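Terminal oxygenase component of carbazole (PDB 7BUG) catalyses the angular dioxygenation of carbazole at its C-9a and C-1 positions, serving as the Rieske-type terminal oxygenase of the multicomponent carbazole 1,9a-dioxygenase. Local coordinates at the interface of chains A and B. Numbering follows the deposited sequence. Chains: chain A/B, Terminal oxygenase component of carbazole.

Contact 1: the interface of chains A and B. Residues chain A 95, 107, 109-110, 113; chain B 204, 356-357.
A:Trp95 turns the pyrrole side of its indole onto one face of the B:Phe356 ring. Its NE1 sits over the ring centre, 3.5 Å above the plane, and the indole and phenyl planes stand 69° apart in an edge-to-face pair. CE1 of B:Phe356 in turn lies at the edge of the indole, in its plane. The two side chains run past each other in opposite directions, and the benzo-ring atom CZ2 of A:Trp95 lies 3.8 Å from CB of B:Phe356. Within chain A, CD1 of A:Ile107 covers one face of the indole near the rim. The rim of the phenyl ring meets the hydroxyls of A:Thr109 and A:Ser113 in its plane, OG1 of A:Thr109 lying 3.5 Å from CZ of B:Phe356. CG2 of A:Ile107 adds a methyl contact to CE2 of B:Phe356 at 3.6 Å. With chi1 at 81°, the phenyl group of B:Phe356 stands between its own backbone N and carbonyl carbon, and from there it plugs into chain A.

Beside the ring, A:Ser113 OG donates a 2.7 Å hydrogen bond to the carboxylate oxygen OE1 of B:Glu357, which receives it on the syn lone pair. The B:Glu357 chain bends at chi2 (85°) as it brings the carboxylate to this hydroxyl. Farther along, water 1 bridges the carbonyl oxygens of A:Thr109 and B:Phe204, lying 2.6 Å from B:Phe204 O.

A:Trp95 belongs to the pocket of the Rieske [2Fe-2S] cluster, so the patch seats the cluster domain of one subunit on its neighbour. In this oxygenase family electrons cross between subunits, from the cluster to the mononuclear iron next door, and this docking is likely to keep the two centres in register.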
ATOM      1  N   TRP A  95      15.429  -2.067  29.885  1.00  9.69           N
ATOM      2  CA  TRP A  95      16.818  -1.717  29.528  1.00  9.65           C
ATOM      3  C   TRP A  95      16.965  -0.208  29.603  1.00  9.68           C
ATOM      4  O   TRP A  95      16.190   0.567  29.041  1.00 10.61           O
ATOM      5  CB  TRP A  95      17.227  -2.241  28.154  1.00 10.26           C
ATOM      6  CG  TRP A  95      17.331  -3.717  28.051  1.00  9.72           C
ATOM      7  CD1 TRP A  95      16.610  -4.681  28.693  1.00  9.75           C
ATOM      8  CD2 TRP A  95      18.227  -4.395  27.168  1.00  9.31           C
ATOM      9  NE1 TRP A  95      17.023  -5.925  28.288  1.00 10.12           N
ATOM     10  CE2 TRP A  95      17.994  -5.774  27.340  1.00  9.61           C
ATOM     11  CE3 TRP A  95      19.156  -3.955  26.223  1.00 10.47           C
ATOM     12  CZ2 TRP A  95      18.678  -6.725  26.581  1.00  9.56           C
ATOM     13  CZ3 TRP A  95      19.866  -4.912  25.511  1.00 10.58           C
ATOM     14  CH2 TRP A  95      19.619  -6.270  25.703  1.00 10.09           C
ATOM     15  N   ILE A 107      19.473  -2.586  33.928  1.00 12.69           N
ATOM     16  CA  ILE A 107      18.238  -3.238  33.409  1.00 11.82           C
ATOM     17  C   ILE A 107      17.315  -3.533  34.582  1.00 12.16           C
ATOM     18  O   ILE A 107      17.686  -4.389  35.422  1.00 12.80           O
ATOM     19  CB  ILE A 107      18.521  -4.516  32.607  1.00 12.04           C
ATOM     20  CG1 ILE A 107      19.501  -4.295  31.458  1.00 13.04           C
ATOM     21  CG2 ILE A 107      17.190  -5.118  32.109  1.00 12.65           C
ATOM     22  CD1 ILE A 107      19.939  -5.537  30.762  1.00 13.18           C
ATOM     23  N   THR A 109      14.546  -5.094  35.046  1.00 11.05           N
ATOM     24  CA  THR A 109      14.002  -6.461  35.126  1.00 11.49           C
ATOM     25  C   THR A 109      15.062  -7.505  35.443  1.00 11.84           C
ATOM     26  O   THR A 109      14.664  -8.642  35.717  1.00 14.08           O
ATOM     27  CB  THR A 109      13.314  -6.804  33.800  1.00 11.09           C
ATOM     28  OG1 THR A 109      14.247  -6.676  32.706  1.00 10.98           O
ATOM     29  CG2 THR A 109      12.080  -5.951  33.622  1.00 10.93           C
ATOM     30  N   ASN A 110      16.341  -7.170  35.406  1.00 12.04           N
ATOM     31  CA  ASN A 110      17.419  -8.130  35.728  1.00 11.94           C
ATOM     32  C   ASN A 110      18.696  -7.367  36.035  1.00 11.69           C
ATOM     33  O   ASN A 110      19.535  -7.118  35.183  1.00 11.89           O
ATOM     34  CB  ASN A 110      17.664  -9.169  34.648  1.00 13.10           C
ATOM     35  CG  ASN A 110      18.753 -10.133  35.092  1.00 14.34           C
ATOM     36  OD1 ASN A 110      19.224 -10.007  36.235  1.00 15.14           O
ATOM     37  ND2 ASN A 110      19.236 -10.990  34.173  1.00 14.29           N
ATOM     38  N   SER A 113      22.130  -8.856  34.918  1.00 14.15           N
ATOM     39  CA  SER A 113      22.409  -9.215  33.520  1.00 14.20           C
ATOM     40  C   SER A 113      23.862  -8.974  33.141  1.00 13.00           C
ATOM     41  O   SER A 113      24.364  -7.844  33.353  1.00 14.04           O
ATOM     42  CB  SER A 113      21.525  -8.431  32.581  1.00 14.22           C
ATOM     43  OG  SER A 113      21.690  -8.876  31.237  1.00 12.20           O
TER
ATOM     44  N   PHE B 204      12.832 -10.687  37.249  1.00 17.41           N
ATOM     45  CA  PHE B 204      13.545 -11.725  38.027  1.00 18.17           C
ATOM     46  C   PHE B 204      15.032 -11.708  37.672  1.00 19.87           C
ATOM     47  O   PHE B 204      15.428 -11.639  36.503  1.00 23.12           O
ATOM     48  CB  PHE B 204      12.952 -13.108  37.799  1.00 19.13           C
ATOM     49  CG  PHE B 204      11.525 -13.270  38.226  1.00 20.34           C
ATOM     50  CD1 PHE B 204      11.202 -13.659  39.520  1.00 24.89           C
ATOM     51  CD2 PHE B 204      10.502 -13.007  37.326  1.00 25.45           C
ATOM     52  CE1 PHE B 204       9.873 -13.757  39.915  1.00 28.75           C
ATOM     53  CE2 PHE B 204       9.183 -13.136  37.722  1.00 23.42           C
ATOM     54  CZ  PHE B 204       8.872 -13.494  39.004  1.00 24.27           C
ATOM     55  N   PHE B 356      18.723 -11.232  26.282  1.00 11.78           N
ATOM     56  CA  PHE B 356      19.328 -11.366  27.630  1.00 10.88           C
ATOM     57  C   PHE B 356      18.760 -12.589  28.334  1.00 11.31           C
ATOM     58  O   PHE B 356      18.107 -13.413  27.737  1.00 11.61           O
ATOM     59  CB  PHE B 356      19.304 -10.048  28.393  1.00 10.61           C
ATOM     60  CG  PHE B 356      18.023  -9.640  29.077  1.00 11.48           C
ATOM     61  CD1 PHE B 356      16.790  -9.924  28.494  1.00 12.35           C
ATOM     62  CD2 PHE B 356      18.032  -8.907  30.246  1.00 11.59           C
ATOM     63  CE1 PHE B 356      15.595  -9.491  29.060  1.00 11.43           C
ATOM     64  CE2 PHE B 356      16.844  -8.472  30.806  1.00 12.46           C
ATOM     65  CZ  PHE B 356      15.624  -8.748  30.216  1.00 12.75           C
ATOM     66  N   GLU B 357      19.148 -12.750  29.606  1.00 11.68           N
ATOM     67  CA  GLU B 357      19.056 -14.059  30.259  1.00 12.57           C
ATOM     68  C   GLU B 357      17.629 -14.619  30.262  1.00 13.81           C
ATOM     69  O   GLU B 357      17.458 -15.835  29.976  1.00 14.07           O
ATOM     70  CB  GLU B 357      19.638 -13.935  31.665  1.00 13.91           C
ATOM     71  CG  GLU B 357      21.132 -13.777  31.665  1.00 15.83           C
ATOM     72  CD  GLU B 357      21.714 -12.386  31.499  1.00 18.13           C
ATOM     73  OE1 GLU B 357      20.924 -11.444  31.269  1.00 15.56           O
ATOM     74  OE2 GLU B 357      22.957 -12.222  31.702  1.00 16.91           O
TER
HETATM   75  O   HOH W   1      15.003 -11.320  33.953  1.00 16.55           O

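Contact 2: the interface of chains A and B. Residues chain A 83-84, 87, 89, 96, 106; chain B 243, 248.
B:Ile243 points its side chain into a ring of chain A residues, CD1 leading. That methyl lies 3.6 Å from OG1 of A:Thr89 and 3.8 Å from CB of A:Lys83, while CG2 of A:Thr96 meets it from another side. Its long branch is extended (chi2 170°), which carries CD1 deep between the threonines; the shorter CG2 branch stays nearer the mouth, 3.8 Å from CG2 of A:Thr84. A:Thr87 runs alongside in the opposite direction, whereas A:Thr89 and A:Thr96 come in at a slant. Were B:Ile243 cut back to an alanine, the space that CD1 fills between A:Thr89, A:Thr96 and A:Lys83 would probably be left as a gap.

The threonine hydroxyls are tied together within chain A: OG1 of A:Thr84 is hydrogen-bonded to OG1 of A:Thr87 at 2.7 Å, and OG1 of A:Thr89 to OG1 of A:Thr96 at 2.9 Å. Each pairing is likely to limit the turning of the groups that face the isoleucine. At the backbone end of B:Ile243, the carboxylate oxygen OD2 of A:Asp106 packs 3.4 Å from CA.

B:Val248 meets A:Lys83 at about a right angle and sets CG1 3.8 Å from CG2 of A:Thr84.

On chain A the surface combines strands 87-89, 95-98 and 104-107 of the Rieske domain with the loop at 83-84; on chain B, strands 240-243 and 246-250 supply the two aliphatic residues.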
ATOM      1  N   LYS A  83      13.493   7.922  34.045  1.00 16.14           N
ATOM      2  CA  LYS A  83      13.305   7.702  35.498  1.00 17.63           C
ATOM      3  C   LYS A  83      14.393   8.416  36.275  1.00 18.62           C
ATOM      4  O   LYS A  83      14.205   8.569  37.504  1.00 20.74           O
ATOM      5  CB  LYS A  83      13.269   6.214  35.792  1.00 18.06           C
ATOM      6  CG  LYS A  83      12.219   5.509  34.960  1.00 21.21           C
ATOM      7  CD  LYS A  83      11.986   4.044  35.326  1.00 22.58           C
ATOM      8  CE  LYS A  83      10.672   3.812  36.021  1.00 23.54           C
ATOM      9  NZ  LYS A  83       9.525   4.330  35.269  1.00 21.67           N
ATOM     10  N   THR A  84      15.508   8.747  35.633  1.00 17.26           N
ATOM     11  CA  THR A  84      16.495   9.719  36.159  1.00 18.66           C
ATOM     12  C   THR A  84      16.770  10.762  35.075  1.00 20.39           C
ATOM     13  O   THR A  84      16.548  10.483  33.874  1.00 18.57           O
ATOM     14  CB  THR A  84      17.785   9.064  36.634  1.00 18.04           C
ATOM     15  OG1 THR A  84      18.613   8.664  35.537  1.00 16.78           O
ATOM     16  CG2 THR A  84      17.503   7.900  37.558  1.00 16.37           C
ATOM     17  N   THR A  87      19.016   9.422  32.163  1.00 14.09           N
ATOM     18  CA  THR A  87      18.749   8.125  31.501  1.00 13.07           C
ATOM     19  C   THR A  87      17.365   8.073  30.856  1.00 12.41           C
ATOM     20  O   THR A  87      16.467   8.873  31.153  1.00 13.57           O
ATOM     21  CB  THR A  87      18.907   6.912  32.430  1.00 13.42           C
ATOM     22  OG1 THR A  87      17.937   7.003  33.466  1.00 12.59           O
ATOM     23  CG2 THR A  87      20.309   6.807  33.007  1.00 13.81           C
ATOM     24  N   THR A  89      14.557   4.660  30.164  1.00 10.71           N
ATOM     25  CA  THR A  89      14.304   3.239  30.429  1.00 10.21           C
ATOM     26  C   THR A  89      13.316   2.768  29.355  1.00 10.40           C
ATOM     27  O   THR A  89      12.197   3.347  29.283  1.00 10.39           O
ATOM     28  CB  THR A  89      13.737   3.066  31.854  1.00 10.26           C
ATOM     29  OG1 THR A  89      14.774   3.468  32.751  1.00 10.94           O
ATOM     30  CG2 THR A  89      13.271   1.664  32.133  1.00 10.18           C
ATOM     31  N   THR A  96      17.963   0.274  30.352  1.00  9.77           N
ATOM     32  CA  THR A  96      18.137   1.694  30.664  1.00 10.41           C
ATOM     33  C   THR A  96      19.448   2.207  30.068  1.00 10.69           C
ATOM     34  O   THR A  96      20.525   1.602  30.322  1.00 10.66           O
ATOM     35  CB  THR A  96      18.112   1.871  32.182  1.00 10.51           C
ATOM     36  OG1 THR A  96      16.820   1.430  32.622  1.00 11.41           O
ATOM     37  CG2 THR A  96      18.335   3.312  32.581  1.00 12.24           C
ATOM     38  N   ASP A 106      21.878  -0.061  33.139  1.00 13.61           N
ATOM     39  CA  ASP A 106      21.023  -0.744  34.139  1.00 12.14           C
ATOM     40  C   ASP A 106      19.973  -1.522  33.339  1.00 13.06           C
ATOM     41  O   ASP A 106      19.623  -1.106  32.228  1.00 12.47           O
ATOM     42  CB  ASP A 106      20.376   0.233  35.113  1.00 13.87           C
ATOM     43  CG  ASP A 106      21.310   0.708  36.213  1.00 16.20           C
ATOM     44  OD1 ASP A 106      21.639  -0.138  37.096  1.00 17.42           O
ATOM     45  OD2 ASP A 106      21.695   1.929  36.190  1.00 19.88           O
TER
ATOM     46  N   ILE B 243      18.477   2.468  39.292  1.00 16.37           N
ATOM     47  CA  ILE B 243      19.326   3.114  38.261  1.00 16.51           C
ATOM     48  C   ILE B 243      20.465   3.789  39.027  1.00 18.98           C
ATOM     49  O   ILE B 243      20.134   4.638  39.873  1.00 19.99           O
ATOM     50  CB  ILE B 243      18.558   4.095  37.367  1.00 16.96           C
ATOM     51  CG1 ILE B 243      17.468   3.369  36.560  1.00 17.33           C
ATOM     52  CG2 ILE B 243      19.535   4.839  36.473  1.00 16.96           C
ATOM     53  CD1 ILE B 243      16.517   4.293  35.826  1.00 16.71           C
ATOM     54  N   VAL B 248      14.197   3.639  41.696  1.00 16.98           N
ATOM     55  CA  VAL B 248      13.361   4.534  40.850  1.00 17.99           C
ATOM     56  C   VAL B 248      11.976   3.934  40.620  1.00 16.31           C
ATOM     57  O   VAL B 248      11.109   4.642  40.129  1.00 17.32           O
ATOM     58  CB  VAL B 248      14.048   4.814  39.505  1.00 17.47           C
ATOM     59  CG1 VAL B 248      15.389   5.517  39.693  1.00 19.68           C
ATOM     60  CG2 VAL B 248      14.254   3.487  38.742  1.00 17.21           C
TER

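About 13 Å separates the C-alpha centres of contact 1 and contact 2, and both use strands 95-98 and 104-107 of chain A. Neighbours in sequence divide the work: A:Trp95 and A:Ile107 serve contact 1, A:Thr96 and A:Asp106 contact 2. Chain B answers with stretches far apart in sequence, residues 204 and 356-357 for the first and strands 240-243 and 246-250 for the second. Gripping one Rieske domain at two places should limit its rocking against the neighbouring subunit. The deposited assembly holds three copies, as befits a homotrimeric ring hydroxylase, so this junction probably recurs around the trimer.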